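Local atomic coordinates of phosphoribosylformylglycinamidine synthase, purS subunit (Thermotoga maritima, PDB entry 1VQ3), a protein that is the PurS subunit of phosphoribosylformylglycinamidine synthase, a small alpha/beta protein present here as four copies. Residues Lys17-Val28 against Pro84-Leu94. Sequence-based numbering, arbitrary orientation.
Sequences KFAIDVQYRSNV and PVVEEYEVREL
Arg25 reaches across to the turn ahead of strand 87-93, its chain extended from CG to NE. The guanidinium meets Pro84 O at its edge: NH2 donates at 3.0 Å, and NE adds a weak bond to the same oxygen. Glu87 O and Glu88 CB lie over one guanidinium face, while the Glu88 carboxylate, turned 86° from that plane, offers charge alone. Glu88 instead works through water, one molecule linking OE1 to Ser26 N.

From there the strands run antiparallel, paired from Tyr24 with Glu87 to Phe18 with Glu93. On one face, Arg92 lays its guanidinium over the Ala19 methyl, CB sitting 3.5 Å from NH1; the side chain gets there because CG stands between the backbone N and carbonyl carbon (chi1 68°). NH2 of Arg92 pairs with Asp21 of the third subunit. Asp21 OD1, through its syn lone pair, takes an almost straight 2.9 Å bond from Gln23 NE2 and also bonds Ser56 OG of the third subunit.

Ile20, Val22, Tyr89 and Val91 make up the other face. The Ile20 and Tyr89 side chains run side by side, CG2 4.0 Å from CD2. Toward the ends of the ladder, Val22 CG1 touches Glu87 CD at 3.5 Å, the carboxylate being held through OE1 by Asn83 N, and Phe18 CD1 meets Val91 CG1 at 3.8 Å.

Strand 15-24 is central in the three-stranded sheet, with 51-62 on its other side. Helix 66-81 packs on Phe18, Ile20, Tyr89 and Val91, and the Tyr89 hydroxyl bonds to His12 O of the second subunit.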
loop_
_atom_site.group_PDB
_atom_site.type_symbol
_atom_site.label_atom_id
_atom_site.label_comp_id
_atom_site.label_asym_id
_atom_site.label_seq_id
_atom_site.Cartn_x
_atom_site.Cartn_y
_atom_site.Cartn_z
ATOM N N LYS C 17 18.659 10.171 4.871
ATOM C CA LYS C 17 18.695 8.837 4.286
ATOM C C LYS C 17 17.340 8.502 3.650
ATOM O O LYS C 17 16.251 8.798 4.205
ATOM C CB LYS C 17 19.039 7.805 5.357
ATOM C CG LYS C 17 20.447 7.872 5.925
ATOM C CD LYS C 17 20.646 8.828 7.121
ATOM C CE LYS C 17 21.316 8.136 8.360
ATOM N NZ LYS C 17 22.076 6.872 8.066
ATOM N N PHE C 18 17.391 7.934 2.464
ATOM C CA PHE C 18 16.162 7.581 1.748
ATOM C C PHE C 18 16.227 6.155 1.183
ATOM O O PHE C 18 17.311 5.615 0.857
ATOM C CB PHE C 18 15.920 8.543 0.587
ATOM C CG PHE C 18 15.717 9.986 0.994
ATOM C CD1 PHE C 18 14.474 10.452 1.324
ATOM C CD2 PHE C 18 16.792 10.869 1.039
ATOM C CE1 PHE C 18 14.292 11.741 1.671
ATOM C CE2 PHE C 18 16.622 12.176 1.373
ATOM C CZ PHE C 18 15.395 12.636 1.697
ATOM N N ALA C 19 15.034 5.589 0.972
ATOM C CA ALA C 19 14.866 4.444 0.144
ATOM C C ALA C 19 14.036 4.809 -1.071
ATOM O O ALA C 19 13.011 5.516 -0.987
ATOM C CB ALA C 19 14.213 3.324 0.893
ATOM N N ILE C 20 14.435 4.246 -2.198
ATOM C CA ILE C 20 13.721 4.414 -3.483
ATOM C C ILE C 20 13.293 3.015 -3.928
ATOM O O ILE C 20 14.143 2.125 -4.154
ATOM C CB ILE C 20 14.603 5.052 -4.532
ATOM C CG1 ILE C 20 15.345 6.314 -4.017
ATOM C CG2 ILE C 20 13.802 5.329 -5.802
ATOM C CD1 ILE C 20 16.546 6.670 -4.836
ATOM N N ASP C 21 11.984 2.830 -4.052
ATOM C CA ASP C 21 11.361 1.597 -4.549
ATOM C C ASP C 21 10.959 1.746 -6.038
ATOM O O ASP C 21 9.941 2.362 -6.370
ATOM C CB ASP C 21 10.157 1.283 -3.687
ATOM C CG ASP C 21 9.590 -0.122 -3.891
ATOM O OD1 ASP C 21 9.942 -0.839 -4.834
ATOM O OD2 ASP C 21 8.740 -0.576 -3.114
ATOM N N VAL C 22 11.767 1.141 -6.900
ATOM C CA VAL C 22 11.660 1.274 -8.336
ATOM C C VAL C 22 11.027 -0.005 -8.834
ATOM O O VAL C 22 11.557 -1.110 -8.617
ATOM C CB VAL C 22 13.050 1.396 -9.029
ATOM C CG1 VAL C 22 12.865 1.710 -10.507
ATOM C CG2 VAL C 22 13.888 2.471 -8.349
ATOM N N GLN C 23 9.887 0.131 -9.488
ATOM C CA GLN C 23 9.119 -1.020 -9.908
ATOM C C GLN C 23 8.789 -0.863 -11.369
ATOM O O GLN C 23 8.569 0.222 -11.822
ATOM C CB GLN C 23 7.807 -1.110 -9.134
ATOM C CG GLN C 23 7.927 -1.498 -7.678
ATOM C CD GLN C 23 8.380 -2.967 -7.450
ATOM O OE1 GLN C 23 8.006 -3.890 -8.175
ATOM N NE2 GLN C 23 9.157 -3.159 -6.424
ATOM N N TYR C 24 8.712 -1.971 -12.076
ATOM C CA TYR C 24 8.216 -1.945 -13.432
ATOM C C TYR C 24 6.744 -1.532 -13.446
ATOM O O TYR C 24 5.925 -1.911 -12.545
ATOM C CB TYR C 24 8.385 -3.317 -14.064
ATOM C CG TYR C 24 9.811 -3.662 -14.392
ATOM C CD1 TYR C 24 10.592 -2.825 -15.191
ATOM C CD2 TYR C 24 10.355 -4.842 -13.965
ATOM C CE1 TYR C 24 11.877 -3.170 -15.532
ATOM C CE2 TYR C 24 11.631 -5.217 -14.308
ATOM C CZ TYR C 24 12.396 -4.382 -15.081
ATOM O OH TYR C 24 13.674 -4.759 -15.390
ATOM N N ARG C 25 6.388 -0.726 -14.437
ATOM C CA ARG C 25 5.009 -0.345 -14.572
ATOM C C ARG C 25 4.177 -1.603 -14.880
ATOM O O ARG C 25 4.688 -2.615 -15.353
ATOM C CB ARG C 25 4.811 0.695 -15.665
ATOM C CG ARG C 25 5.515 1.990 -15.448
ATOM C CD ARG C 25 5.476 2.875 -16.682
ATOM N NE ARG C 25 6.212 4.114 -16.469
ATOM C CZ ARG C 25 5.757 5.137 -15.758
ATOM N NH1 ARG C 25 4.555 5.085 -15.186
ATOM N NH2 ARG C 25 6.507 6.222 -15.605
ATOM N N SER C 26 2.881 -1.511 -14.639
ATOM C CA SER C 26 2.015 -2.676 -14.679
ATOM C C SER C 26 1.891 -3.256 -16.107
ATOM O O SER C 26 1.618 -4.440 -16.291
ATOM C CB SER C 26 0.649 -2.297 -14.116
ATOM O OG SER C 26 0.132 -1.235 -14.867
ATOM N N ASN C 27 2.121 -2.424 -17.113
ATOM C CA ASN C 27 2.031 -2.930 -18.497
ATOM C C ASN C 27 3.351 -3.527 -18.997
ATOM O O ASN C 27 3.461 -3.893 -20.191
ATOM C CB ASN C 27 1.488 -1.844 -19.427
ATOM C CG ASN C 27 2.363 -0.616 -19.486
ATOM O OD1 ASN C 27 3.213 -0.385 -18.632
ATOM N ND2 ASN C 27 2.170 0.179 -20.524
ATOM N N VAL C 28 4.351 -3.602 -18.100
ATOM C CA VAL C 28 5.640 -4.278 -18.392
ATOM C C VAL C 28 5.643 -5.682 -17.784
ATOM O O VAL C 28 5.437 -5.853 -16.588
ATOM C CB VAL C 28 6.872 -3.499 -17.800
ATOM C CG1 VAL C 28 8.195 -4.178 -18.178
ATOM C CG2 VAL C 28 6.882 -2.074 -18.241
ATOM N N PRO C 84 12.175 6.116 -17.123
ATOM C CA PRO C 84 10.826 6.673 -17.052
ATOM C C PRO C 84 9.788 5.969 -17.949
ATOM O O PRO C 84 8.583 6.092 -17.723
ATOM C CB PRO C 84 11.017 8.106 -17.539
ATOM C CG PRO C 84 12.220 8.096 -18.309
ATOM C CD PRO C 84 13.094 6.991 -17.871
ATOM N N VAL C 85 10.269 5.247 -18.945
ATOM C CA VAL C 85 9.401 4.521 -19.858
ATOM C C VAL C 85 8.845 3.256 -19.221
ATOM O O VAL C 85 7.634 2.989 -19.318
ATOM C CB VAL C 85 10.157 4.198 -21.191
ATOM C CG1 VAL C 85 9.258 3.440 -22.184
ATOM C CG2 VAL C 85 10.626 5.477 -21.830
ATOM N N VAL C 86 9.698 2.497 -18.528
ATOM C CA VAL C 86 9.290 1.199 -17.997
ATOM C C VAL C 86 9.164 1.080 -16.496
ATOM O O VAL C 86 8.669 0.049 -16.031
ATOM C CB VAL C 86 10.170 0.027 -18.529
ATOM C CG1 VAL C 86 10.134 0.021 -20.026
ATOM C CG2 VAL C 86 11.560 0.089 -18.038
ATOM N N GLU C 87 9.557 2.137 -15.763
ATOM C CA GLU C 87 9.589 2.088 -14.293
ATOM C C GLU C 87 8.864 3.269 -13.727
ATOM O O GLU C 87 8.715 4.321 -14.385
ATOM C CB GLU C 87 11.007 2.033 -13.758
ATOM C CG GLU C 87 11.634 0.661 -14.000
ATOM C CD GLU C 87 13.117 0.628 -13.783
ATOM O OE1 GLU C 87 13.768 1.660 -14.025
ATOM O OE2 GLU C 87 13.617 -0.444 -13.344
ATOM N N GLU C 88 8.401 3.052 -12.498
ATOM C CA GLU C 88 7.835 4.072 -11.656
ATOM C C GLU C 88 8.551 3.928 -10.314
ATOM O O GLU C 88 9.224 2.917 -10.058
ATOM C CB GLU C 88 6.329 3.852 -11.509
ATOM C CG GLU C 88 5.996 2.532 -10.826
ATOM C CD GLU C 88 4.563 2.091 -11.012
ATOM O OE1 GLU C 88 3.880 2.565 -11.937
ATOM O OE2 GLU C 88 4.124 1.282 -10.195
ATOM N N TYR C 89 8.402 4.911 -9.447
ATOM C CA TYR C 89 9.175 4.895 -8.206
ATOM C C TYR C 89 8.531 5.625 -7.066
ATOM O O TYR C 89 7.785 6.591 -7.276
ATOM C CB TYR C 89 10.569 5.458 -8.445
ATOM C CG TYR C 89 10.698 6.963 -8.639
ATOM C CD1 TYR C 89 10.432 7.559 -9.869
ATOM C CD2 TYR C 89 11.126 7.775 -7.604
ATOM C CE1 TYR C 89 10.617 8.888 -10.056
ATOM C CE2 TYR C 89 11.280 9.131 -7.767
ATOM C CZ TYR C 89 11.055 9.678 -9.015
ATOM O OH TYR C 89 11.231 11.016 -9.220
ATOM N N GLU C 90 8.886 5.165 -5.854
ATOM C CA GLU C 90 8.426 5.751 -4.635
ATOM C C GLU C 90 9.621 5.998 -3.759
ATOM O O GLU C 90 10.502 5.148 -3.687
ATOM C CB GLU C 90 7.516 4.779 -3.906
ATOM C CG GLU C 90 6.185 4.585 -4.563
ATOM C CD GLU C 90 5.428 3.383 -4.011
ATOM O OE1 GLU C 90 5.795 2.265 -4.380
ATOM O OE2 GLU C 90 4.456 3.580 -3.238
ATOM N N VAL C 91 9.645 7.168 -3.136
ATOM C CA VAL C 91 10.687 7.580 -2.210
ATOM C C VAL C 91 10.127 7.637 -0.779
ATOM O O VAL C 91 9.087 8.193 -0.551
ATOM C CB VAL C 91 11.182 8.969 -2.573
ATOM C CG1 VAL C 91 12.269 9.430 -1.641
ATOM C CG2 VAL C 91 11.694 9.022 -4.032
ATOM N N ARG C 92 10.851 7.080 0.170
ATOM C CA ARG C 92 10.553 7.268 1.532
ATOM C C ARG C 92 11.811 7.550 2.341
ATOM O O ARG C 92 12.912 7.088 1.976
ATOM C CB ARG C 92 9.824 6.050 2.056
ATOM C CG ARG C 92 10.596 4.781 2.157
ATOM C CD ARG C 92 9.683 3.593 2.386
ATOM N NE ARG C 92 10.487 2.419 2.652
ATOM C CZ ARG C 92 11.127 1.711 1.718
ATOM N NH1 ARG C 92 11.008 1.985 0.411
ATOM N NH2 ARG C 92 11.872 0.684 2.084
ATOM N N GLU C 93 11.637 8.305 3.423
ATOM C CA GLU C 93 12.724 8.563 4.353
ATOM C C GLU C 93 13.036 7.273 5.079
ATOM O O GLU C 93 12.131 6.483 5.390
ATOM C CB GLU C 93 12.296 9.568 5.428
ATOM C CG GLU C 93 11.845 10.901 4.890
ATOM C CD GLU C 93 11.261 11.825 5.973
ATOM O OE1 GLU C 93 11.316 11.503 7.193
ATOM O OE2 GLU C 93 10.733 12.868 5.562
ATOM N N LEU C 94 14.305 7.061 5.368
ATOM C CA LEU C 94 14.730 5.953 6.199
ATOM C C LEU C 94 15.310 6.481 7.507
ATOM O O LEU C 94 15.681 7.656 7.577
ATOM C CB LEU C 94 15.835 5.172 5.512
ATOM C CG LEU C 94 15.417 4.189 4.383
ATOM C CD1 LEU C 94 16.691 3.555 3.842
ATOM C CD2 LEU C 94 14.489 3.177 4.892
ATOM O OXT LEU C 94 15.463 5.712 8.474
HETATM O O HOH W 1 7.205 1.495 -6.338
HETATM O O HOH W 2 3.943 -1.229 -11.187
HETATM O O HOH W 3 2.189 0.916 -13.421
#